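Xyloglucan-specific endo-beta-1,4-glucanase BoGH5A (Bacteroides ovatus, PDB 3ZMR) hydrolyses internal beta-1,4-glucosidic bonds in the xyloglucan backbone with retention of configuration, releasing xyloglucan oligosaccharides. Local coordinates at residues T131-V135 / I173-H179; P153-L159 / F446-G451; Q355-A359 / G369-I374. All coordinates share one frame; numbering follows the deposited sequence.

Contact 1. Residues T131-V135 / I173-H179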
loop_
_atom_site.group_PDB
_atom_site.type_symbol
_atom_site.label_atom_id
_atom_site.label_comp_id
_atom_site.label_asym_id
_atom_site.label_seq_id
_atom_site.Cartn_x
_atom_site.Cartn_y
_atom_site.Cartn_z
ATOM N N THR A 131 -5.407 -2.715 -18.149
ATOM C CA THR A 131 -6.788 -3.056 -18.452
ATOM C C THR A 131 -7.745 -2.050 -17.792
ATOM O O THR A 131 -7.923 -0.956 -18.344
ATOM C CB THR A 131 -7.060 -4.544 -18.190
ATOM O OG1 THR A 131 -6.041 -5.332 -18.831
ATOM C CG2 THR A 131 -8.424 -4.964 -18.724
ATOM N N PHE A 132 -8.312 -2.333 -16.610
ATOM C CA PHE A 132 -9.230 -1.365 -16.006
ATOM C C PHE A 132 -8.566 -0.050 -15.619
ATOM O O PHE A 132 -9.274 0.964 -15.454
ATOM C CB PHE A 132 -10.024 -1.936 -14.827
ATOM C CG PHE A 132 -11.172 -2.798 -15.257
ATOM C CD1 PHE A 132 -12.326 -2.236 -15.791
ATOM C CD2 PHE A 132 -11.110 -4.168 -15.136
ATOM C CE1 PHE A 132 -13.388 -3.047 -16.190
ATOM C CE2 PHE A 132 -12.166 -4.980 -15.522
ATOM C CZ PHE A 132 -13.300 -4.414 -16.061
ATOM N N GLU A 133 -7.238 -0.018 -15.477
ATOM C CA GLU A 133 -6.533 1.215 -15.173
ATOM C C GLU A 133 -6.062 1.989 -16.451
ATOM O O GLU A 133 -5.475 3.052 -16.346
ATOM C CB GLU A 133 -5.336 0.967 -14.262
ATOM C CG GLU A 133 -4.043 0.506 -14.925
ATOM C CD GLU A 133 -3.939 -0.943 -15.319
ATOM O OE1 GLU A 133 -4.954 -1.615 -15.632
ATOM O OE2 GLU A 133 -2.759 -1.420 -15.342
ATOM N N ALA A 134 -6.308 1.408 -17.626
ATOM C CA ALA A 134 -5.899 2.034 -18.897
ATOM C C ALA A 134 -6.662 3.370 -19.111
ATOM O O ALA A 134 -7.897 3.439 -19.056
ATOM C CB ALA A 134 -6.172 1.090 -20.041
ATOM N N VAL A 135 -5.891 4.424 -19.322
ATOM C CA VAL A 135 -6.416 5.771 -19.541
ATOM C C VAL A 135 -5.644 6.405 -20.718
ATOM O O VAL A 135 -4.452 6.191 -20.872
ATOM C CB VAL A 135 -6.307 6.668 -18.279
ATOM C CG1 VAL A 135 -7.315 6.226 -17.228
ATOM C CG2 VAL A 135 -4.871 6.706 -17.738
ATOM N N ILE A 173 -6.344 -6.495 -9.722
ATOM C CA ILE A 173 -7.041 -5.784 -10.792
ATOM C C ILE A 173 -6.822 -4.294 -10.559
ATOM O O ILE A 173 -7.552 -3.669 -9.778
ATOM C CB ILE A 173 -8.537 -6.132 -10.840
ATOM C CG1 ILE A 173 -8.747 -7.639 -10.942
ATOM C CG2 ILE A 173 -9.226 -5.405 -11.990
ATOM C CD1 ILE A 173 -10.199 -8.094 -10.977
ATOM N N PRO A 174 -5.803 -3.695 -11.198
ATOM C CA PRO A 174 -5.679 -2.240 -11.162
ATOM C C PRO A 174 -6.928 -1.592 -11.787
ATOM O O PRO A 174 -7.461 -2.114 -12.791
ATOM C CB PRO A 174 -4.442 -1.987 -12.045
ATOM C CG PRO A 174 -3.643 -3.221 -11.941
ATOM C CD PRO A 174 -4.656 -4.306 -11.914
ATOM N N VAL A 175 -7.411 -0.509 -11.196
ATOM C CA VAL A 175 -8.596 0.175 -11.707
ATOM C C VAL A 175 -8.373 1.685 -11.728
ATOM O O VAL A 175 -7.820 2.282 -10.791
ATOM C CB VAL A 175 -9.853 -0.111 -10.853
ATOM C CG1 VAL A 175 -11.124 0.402 -11.545
ATOM C CG2 VAL A 175 -10.005 -1.595 -10.587
ATOM N N ALA A 176 -8.847 2.295 -12.816
ATOM C CA ALA A 176 -8.941 3.740 -12.947
ATOM C C ALA A 176 -10.442 4.059 -12.880
ATOM O O ALA A 176 -11.293 3.250 -13.294
ATOM C CB ALA A 176 -8.415 4.183 -14.304
ATOM N N TYR A 177 -10.731 5.247 -12.352
ATOM C CA TYR A 177 -12.103 5.776 -12.246
ATOM C C TYR A 177 -12.259 7.204 -12.744
ATOM O O TYR A 177 -13.375 7.605 -13.091
ATOM C CB TYR A 177 -12.583 5.717 -10.788
ATOM C CG TYR A 177 -12.609 4.359 -10.146
ATOM C CD1 TYR A 177 -11.488 3.855 -9.486
ATOM C CD2 TYR A 177 -13.745 3.551 -10.224
ATOM C CE1 TYR A 177 -11.540 2.600 -8.871
ATOM C CE2 TYR A 177 -13.798 2.307 -9.635
ATOM C CZ TYR A 177 -12.703 1.828 -8.976
ATOM O OH TYR A 177 -12.842 0.589 -8.380
ATOM N N SER A 178 -11.168 7.964 -12.731
ATOM C CA SER A 178 -11.207 9.413 -12.947
ATOM C C SER A 178 -11.432 9.832 -14.408
ATOM O O SER A 178 -11.642 11.018 -14.706
ATOM C CB SER A 178 -9.968 10.100 -12.386
ATOM O OG SER A 178 -9.948 9.941 -10.966
ATOM N N HIS A 179 -11.430 8.845 -15.288
ATOM C CA HIS A 179 -11.841 9.013 -16.681
ATOM C C HIS A 179 -13.319 8.705 -16.894
ATOM O O HIS A 179 -13.833 8.768 -18.020
ATOM C CB HIS A 179 -10.993 8.141 -17.603
ATOM C CG HIS A 179 -11.110 6.675 -17.352
ATOM N ND1 HIS A 179 -11.319 6.148 -16.092
ATOM C CD2 HIS A 179 -10.955 5.616 -18.187
ATOM C CE1 HIS A 179 -11.344 4.830 -16.180
ATOM N NE2 HIS A 179 -11.114 4.479 -17.436
HETATM O O HOH W 1 -7.390 -4.183 -14.603
HETATM O O HOH W 2 -10.014 1.986 -18.077
#
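F132 and A176 join the loops that follow the first two strands of the GH5 (beta/alpha)8 barrel, 125-127 and 170-173, at the rim that carries the substrate cleft. Residues 131-134 form a type I beta turn, and the one direct hydrogen bond between the segments runs from A176 N to F132 O, 3.0 Å. It is fairly straight at the hydrogen (160°), although the donor stands above the carbonyl plane. A water that also bonds to H179 NE2 donates to both F132 O and A134 O, while a second water takes the N-H of F132 and donates to P174 O. On the side of P174, F132 CB rests 3.3 Å from P174 O, and CD2 of its ring meets I173 CG2 obliquely at 3.9 Å; the ring then runs on to V197 and A200 of helix 191-206.

The side chain of E133 runs beside the P174 ring, with CD 3.5 Å from P174 CB. Its CG sits between the backbone N and the carbonyl carbon (chi1 83°) and the chain bends at the next bond, folding the carboxylate back over the turn. There OE1 accepts T131 N at 2.8 Å from above the carboxylate plane, and OE2 accepts N130 N. At the far end V135 CG1 makes a CH-pi contact over a face of H179, 3.9 Å from the ring centroid, and also touches A176 CB at 3.7 Å. A xylose of the bound glycan touches V135.

A buried carboxylate gripped by two backbone N-H groups and flanked by proline is therefore held in a fixed orientation, consistent with a second-shell role for E133 beside the substrate-binding residues H216 and W437, on which it packs.

Contact 2. Residues P153-L159 / F446-G451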
loop_
_atom_site.group_PDB
_atom_site.type_symbol
_atom_site.label_atom_id
_atom_site.label_comp_id
_atom_site.label_asym_id
_atom_site.label_seq_id
_atom_site.Cartn_x
_atom_site.Cartn_y
_atom_site.Cartn_z
ATOM N N PRO A 153 -8.687 -6.804 -24.076
ATOM C CA PRO A 153 -10.122 -6.950 -24.025
ATOM C C PRO A 153 -10.653 -6.870 -22.598
ATOM O O PRO A 153 -9.884 -6.907 -21.636
ATOM C CB PRO A 153 -10.336 -8.365 -24.570
ATOM C CG PRO A 153 -9.097 -9.116 -24.190
ATOM C CD PRO A 153 -7.996 -8.110 -24.180
ATOM N N THR A 154 -11.975 -6.781 -22.464
ATOM C CA THR A 154 -12.600 -6.822 -21.121
ATOM C C THR A 154 -12.233 -8.147 -20.452
ATOM O O THR A 154 -12.426 -9.197 -21.067
ATOM C CB THR A 154 -14.128 -6.696 -21.238
ATOM O OG1 THR A 154 -14.415 -5.566 -22.052
ATOM C CG2 THR A 154 -14.781 -6.513 -19.872
ATOM N N PRO A 155 -11.767 -8.121 -19.180
ATOM C CA PRO A 155 -11.584 -9.359 -18.448
ATOM C C PRO A 155 -12.863 -10.180 -18.449
ATOM O O PRO A 155 -13.966 -9.634 -18.333
ATOM C CB PRO A 155 -11.183 -8.889 -17.048
ATOM C CG PRO A 155 -10.488 -7.602 -17.307
ATOM C CD PRO A 155 -11.336 -6.963 -18.387
ATOM N N ASN A 156 -12.701 -11.484 -18.579
ATOM C CA ASN A 156 -13.816 -12.406 -18.701
ATOM C C ASN A 156 -13.672 -13.655 -17.828
ATOM O O ASN A 156 -12.637 -13.894 -17.186
ATOM C CB ASN A 156 -14.044 -12.742 -20.181
ATOM C CG ASN A 156 -12.854 -13.440 -20.812
ATOM O OD1 ASN A 156 -12.101 -14.141 -20.148
ATOM N ND2 ASN A 156 -12.708 -13.287 -22.115
ATOM N N LYS A 157 -14.733 -14.440 -17.803
ATOM C CA LYS A 157 -14.797 -15.653 -16.983
ATOM C C LYS A 157 -13.704 -16.653 -17.373
ATOM O O LYS A 157 -13.023 -17.202 -16.518
ATOM C CB LYS A 157 -16.209 -16.297 -17.083
ATOM C CG LYS A 157 -16.368 -17.730 -16.594
ATOM C CD LYS A 157 -17.830 -18.215 -16.739
ATOM C CE LYS A 157 -17.983 -19.719 -16.551
ATOM N NZ LYS A 157 -17.265 -20.512 -17.591
ATOM N N VAL A 158 -13.503 -16.888 -18.665
ATOM C CA VAL A 158 -12.518 -17.886 -19.049
ATOM C C VAL A 158 -11.096 -17.453 -18.671
ATOM O O VAL A 158 -10.239 -18.305 -18.364
ATOM C CB VAL A 158 -12.589 -18.297 -20.546
ATOM C CG1 VAL A 158 -13.926 -18.989 -20.833
ATOM C CG2 VAL A 158 -12.358 -17.127 -21.462
ATOM N N LEU A 159 -10.809 -16.149 -18.690
ATOM C CA LEU A 159 -9.490 -15.685 -18.241
ATOM C C LEU A 159 -9.272 -16.028 -16.763
ATOM O O LEU A 159 -8.256 -16.587 -16.377
ATOM C CB LEU A 159 -9.351 -14.159 -18.426
ATOM C CG LEU A 159 -8.078 -13.545 -17.842
ATOM C CD1 LEU A 159 -6.845 -14.198 -18.486
ATOM C CD2 LEU A 159 -8.093 -12.025 -18.009
ATOM N N PHE A 446 -1.065 -15.412 -20.062
ATOM C CA PHE A 446 -2.300 -15.989 -20.623
ATOM C C PHE A 446 -2.762 -15.219 -21.865
ATOM O O PHE A 446 -2.501 -14.038 -22.019
ATOM C CB PHE A 446 -3.458 -15.963 -19.585
ATOM C CG PHE A 446 -3.149 -16.729 -18.353
ATOM C CD1 PHE A 446 -3.376 -18.098 -18.291
ATOM C CD2 PHE A 446 -2.573 -16.101 -17.264
ATOM C CE1 PHE A 446 -3.020 -18.817 -17.164
ATOM C CE2 PHE A 446 -2.225 -16.828 -16.138
ATOM C CZ PHE A 446 -2.416 -18.184 -16.105
ATOM N N ASP A 447 -3.474 -15.926 -22.738
ATOM C CA ASP A 447 -4.264 -15.279 -23.761
ATOM C C ASP A 447 -5.471 -14.615 -23.079
ATOM O O ASP A 447 -6.271 -15.291 -22.427
ATOM C CB ASP A 447 -4.769 -16.279 -24.782
ATOM C CG ASP A 447 -5.308 -15.604 -25.988
ATOM O OD1 ASP A 447 -6.393 -15.030 -25.918
ATOM O OD2 ASP A 447 -4.636 -15.605 -27.008
ATOM N N ARG A 448 -5.586 -13.295 -23.204
ATOM C CA ARG A 448 -6.696 -12.585 -22.526
ATOM C C ARG A 448 -8.085 -12.965 -23.028
ATOM O O ARG A 448 -9.076 -12.912 -22.299
ATOM C CB ARG A 448 -6.520 -11.079 -22.616
ATOM C CG ARG A 448 -5.348 -10.490 -21.851
ATOM C CD ARG A 448 -5.411 -10.801 -20.355
ATOM N NE ARG A 448 -4.409 -10.061 -19.617
ATOM C CZ ARG A 448 -4.508 -8.783 -19.284
ATOM N NH1 ARG A 448 -5.617 -8.086 -19.521
ATOM N NH2 ARG A 448 -3.497 -8.212 -18.654
ATOM N N THR A 449 -8.178 -13.349 -24.289
ATOM C CA THR A 449 -9.476 -13.699 -24.860
ATOM C C THR A 449 -9.966 -15.059 -24.416
ATOM O O THR A 449 -11.152 -15.213 -24.039
ATOM C CB THR A 449 -9.428 -13.582 -26.385
ATOM O OG1 THR A 449 -9.121 -12.227 -26.721
ATOM C CG2 THR A 449 -10.778 -13.951 -26.989
ATOM N N THR A 450 -9.084 -16.053 -24.477
ATOM C CA THR A 450 -9.479 -17.443 -24.201
ATOM C C THR A 450 -9.138 -17.965 -22.820
ATOM O O THR A 450 -9.626 -19.020 -22.415
ATOM C CB THR A 450 -8.799 -18.396 -25.180
ATOM O OG1 THR A 450 -7.398 -18.380 -24.942
ATOM C CG2 THR A 450 -9.085 -17.970 -26.607
ATOM N N GLY A 451 -8.266 -17.244 -22.102
ATOM C CA GLY A 451 -7.750 -17.747 -20.836
ATOM C C GLY A 451 -6.739 -18.890 -20.898
ATOM O O GLY A 451 -6.275 -19.393 -19.864
HETATM O O HOH W 3 -8.289 -8.778 -20.382
HETATM O O HOH W 4 -10.111 -10.955 -20.752
#
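The guanidinium of R448 is met at its edge, in plane, by a water that links NH1 to P153 O, whereas L159 CD2 comes to it obliquely. The same methyl touches the alkyl carbon R448 CD at 3.8 Å. L159 CD1 lies obliquely to the F446 ring; its closest atom there is F446 CB, 4.0 Å away. The third flat group, the N156 amide, has T449 O only 18° out of its plane: ND2 donates to T449 O at 3.1 Å. On the other branch, OD1 accepts L159 N at 2.8 Å, nearly along the C=O axis, making N156 the N-cap of helix 157-165. With CG turned between the backbone N and the carbonyl carbon (chi1 62°), the amide serves helix and loop together. A leucine in place of N156 would probably leave T449 O without this donor and the first turn of the helix without its side-chain cap.

Around this centre the P153 ring and the R448 chain cross at about a right angle, P153 CG 3.6 Å from R448 CB. G451, at positive phi, brings its CA 3.6 Å from V158 O in a CA-H...O contact; a side chain there would clash with that oxygen. D447 holds the loop's shape: its OD1 accepts T449 N, an Asx turn, and T450 N, which extends it to an Asx motif, from opposite faces of the carboxylate plane.

Beyond this interface R448 hydrogen-bonds G129 O and T131 OG1. Neutral, backbone-directed bonds thus fasten the helix start, and the arginine's charge is probably balanced by its salt bridge with D438.

Contact 3. Residues Q355-A359 / G369-I374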
loop_
_atom_site.group_PDB
_atom_site.type_symbol
_atom_site.label_atom_id
_atom_site.label_comp_id
_atom_site.label_asym_id
_atom_site.label_seq_id
_atom_site.Cartn_x
_atom_site.Cartn_y
_atom_site.Cartn_z
ATOM N N GLN A 355 20.249 -10.203 -19.971
ATOM C CA GLN A 355 20.565 -11.394 -19.202
ATOM C C GLN A 355 20.530 -11.087 -17.706
ATOM O O GLN A 355 20.603 -9.925 -17.285
ATOM C CB GLN A 355 21.953 -11.920 -19.552
ATOM C CG GLN A 355 22.012 -12.367 -21.009
ATOM C CD GLN A 355 23.412 -12.731 -21.471
ATOM O OE1 GLN A 355 24.394 -12.618 -20.729
ATOM N NE2 GLN A 355 23.513 -13.148 -22.717
ATOM N N TRP A 356 20.418 -12.157 -16.936
ATOM C CA TRP A 356 20.326 -12.073 -15.469
ATOM C C TRP A 356 20.818 -13.367 -14.826
ATOM O O TRP A 356 20.517 -14.457 -15.307
ATOM C CB TRP A 356 18.846 -11.821 -15.042
ATOM C CG TRP A 356 18.754 -11.775 -13.542
ATOM C CD1 TRP A 356 18.944 -10.658 -12.735
ATOM C CD2 TRP A 356 18.591 -12.889 -12.636
ATOM N NE1 TRP A 356 18.895 -11.014 -11.409
ATOM C CE2 TRP A 356 18.676 -12.368 -11.308
ATOM C CE3 TRP A 356 18.379 -14.272 -12.808
ATOM C CZ2 TRP A 356 18.612 -13.199 -10.173
ATOM C CZ3 TRP A 356 18.290 -15.078 -11.682
ATOM C CH2 TRP A 356 18.380 -14.529 -10.370
ATOM N N GLY A 357 21.546 -13.239 -13.717
ATOM C CA GLY A 357 21.762 -14.353 -12.807
ATOM C C GLY A 357 23.099 -15.061 -12.965
ATOM O O GLY A 357 23.867 -14.798 -13.885
ATOM N N ALA A 358 23.346 -15.978 -12.045
ATOM C CA ALA A 358 24.652 -16.685 -11.934
ATOM C C ALA A 358 25.060 -17.383 -13.234
ATOM O O ALA A 358 26.231 -17.352 -13.603
ATOM C CB ALA A 358 24.624 -17.680 -10.783
ATOM N N ALA A 359 24.078 -17.957 -13.932
ATOM C CA ALA A 359 24.324 -18.681 -15.194
ATOM C C ALA A 359 24.939 -17.788 -16.274
ATOM O O ALA A 359 25.604 -18.286 -17.196
ATOM C CB ALA A 359 23.039 -19.318 -15.703
ATOM N N GLY A 369 21.212 -6.068 -8.542
ATOM C CA GLY A 369 20.008 -6.869 -8.624
ATOM C C GLY A 369 20.187 -8.315 -9.018
ATOM O O GLY A 369 19.239 -8.951 -9.483
ATOM N N GLN A 370 21.396 -8.847 -8.803
ATOM C CA GLN A 370 21.623 -10.259 -8.962
ATOM C C GLN A 370 21.164 -10.944 -7.655
ATOM O O GLN A 370 20.535 -10.292 -6.794
ATOM C CB GLN A 370 23.091 -10.551 -9.349
ATOM C CG GLN A 370 23.561 -9.735 -10.559
ATOM C CD GLN A 370 22.712 -9.936 -11.801
ATOM O OE1 GLN A 370 22.748 -10.987 -12.420
ATOM N NE2 GLN A 370 21.889 -8.941 -12.119
ATOM N N GLU A 371 21.404 -12.239 -7.532
ATOM C CA GLU A 371 20.830 -13.060 -6.460
ATOM C C GLU A 371 21.013 -12.480 -5.056
ATOM O O GLU A 371 20.054 -12.416 -4.264
ATOM C CB GLU A 371 21.372 -14.508 -6.516
ATOM C CG GLU A 371 20.887 -15.366 -7.694
ATOM C CD GLU A 371 21.730 -15.251 -8.952
ATOM O OE1 GLU A 371 22.487 -14.265 -9.120
ATOM O OE2 GLU A 371 21.619 -16.176 -9.778
ATOM N N GLY A 372 22.226 -12.086 -4.724
ATOM C CA GLY A 372 22.474 -11.589 -3.388
ATOM C C GLY A 372 21.700 -10.295 -3.104
ATOM O O GLY A 372 21.174 -10.092 -2.015
ATOM N N ASP A 373 21.655 -9.398 -4.079
ATOM C CA ASP A 373 20.925 -8.137 -3.932
ATOM C C ASP A 373 19.415 -8.359 -3.754
ATOM O O ASP A 373 18.777 -7.699 -2.928
ATOM C CB ASP A 373 21.155 -7.197 -5.128
ATOM C CG ASP A 373 22.496 -6.471 -5.089
ATOM O OD1 ASP A 373 23.329 -6.690 -4.167
ATOM O OD2 ASP A 373 22.723 -5.670 -6.038
ATOM N N ILE A 374 18.868 -9.292 -4.513
ATOM C CA ILE A 374 17.446 -9.623 -4.427
ATOM C C ILE A 374 17.148 -10.191 -3.036
ATOM O O ILE A 374 16.181 -9.770 -2.377
ATOM C CB ILE A 374 17.005 -10.622 -5.520
ATOM C CG1 ILE A 374 17.139 -9.970 -6.898
ATOM C CG2 ILE A 374 15.591 -11.098 -5.262
ATOM C CD1 ILE A 374 16.867 -10.935 -8.022
HETATM O O HOH W 5 20.677 -8.529 -14.895
HETATM O O HOH W 6 25.041 -12.484 -12.602
#
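W356 and I374 meet in the tight part of this contact, with CZ2 of the indole 3.6 Å from I374 CD1. With CG anti to the backbone N (chi1 178°), the indole is carried across to the start of helix 371-379, where its NE1 donates to G369 O at 2.8 Å, nearly straight and exactly in the ring plane. The E371 chain crosses the indole at a slant, carboxylate and ring planes 37° apart, with E371 CD 3.7 Å from W356 CH2; the syn lone pair of its OE2 receives A358 N at 2.9 Å. Q370 runs counter to the indole, amide and ring planes 48° apart, and its OE1, above one face near the rim, accepts G357 N at 2.9 Å. A side chain at G357 would collide with the carbonyl oxygen of W356. Y419 of helix 406-429 meets the indole edge-to-face, and F343 also touches it.

The loose, solvent side is bridged by water. One molecule joins Q355 O to Q370 NE2, which also donates to T368 O; another donates to Q370 OE1 and, weakly, to G357 O.

All three direct bonds run the same way: N-H groups of W356, G357 and A358 meet acceptors at the start of helix 371-379. The loop is thereby laid over that helix end, where the carboxylate of E371 is probably also favoured by the helix dipole.

Overall arrangement
Contact 1 is the most buried of the three, with eight of its nine touching residues buried, while contacts 2 and 3 mix buried and exposed residues. Contacts 1 and 2 adjoin on the barrel rim: P155 packs on T131 and F132, and a probable hydrogen bond joins the R448 and T131 side chains, so the loops after strands 125-127, 170-173 and 433-436 form one assembly beside the cleft. Contact 3 stands apart, its nearest atoms about 22 Å from contact 1, on the outside against helix 406-429. Bridging waters occur in all three, but contact 1 relies on a backbone bond, contact 2 on an N-cap amide that also donates to the opposing loop, and contact 3 on side-chain and carbonyl acceptors around an indole.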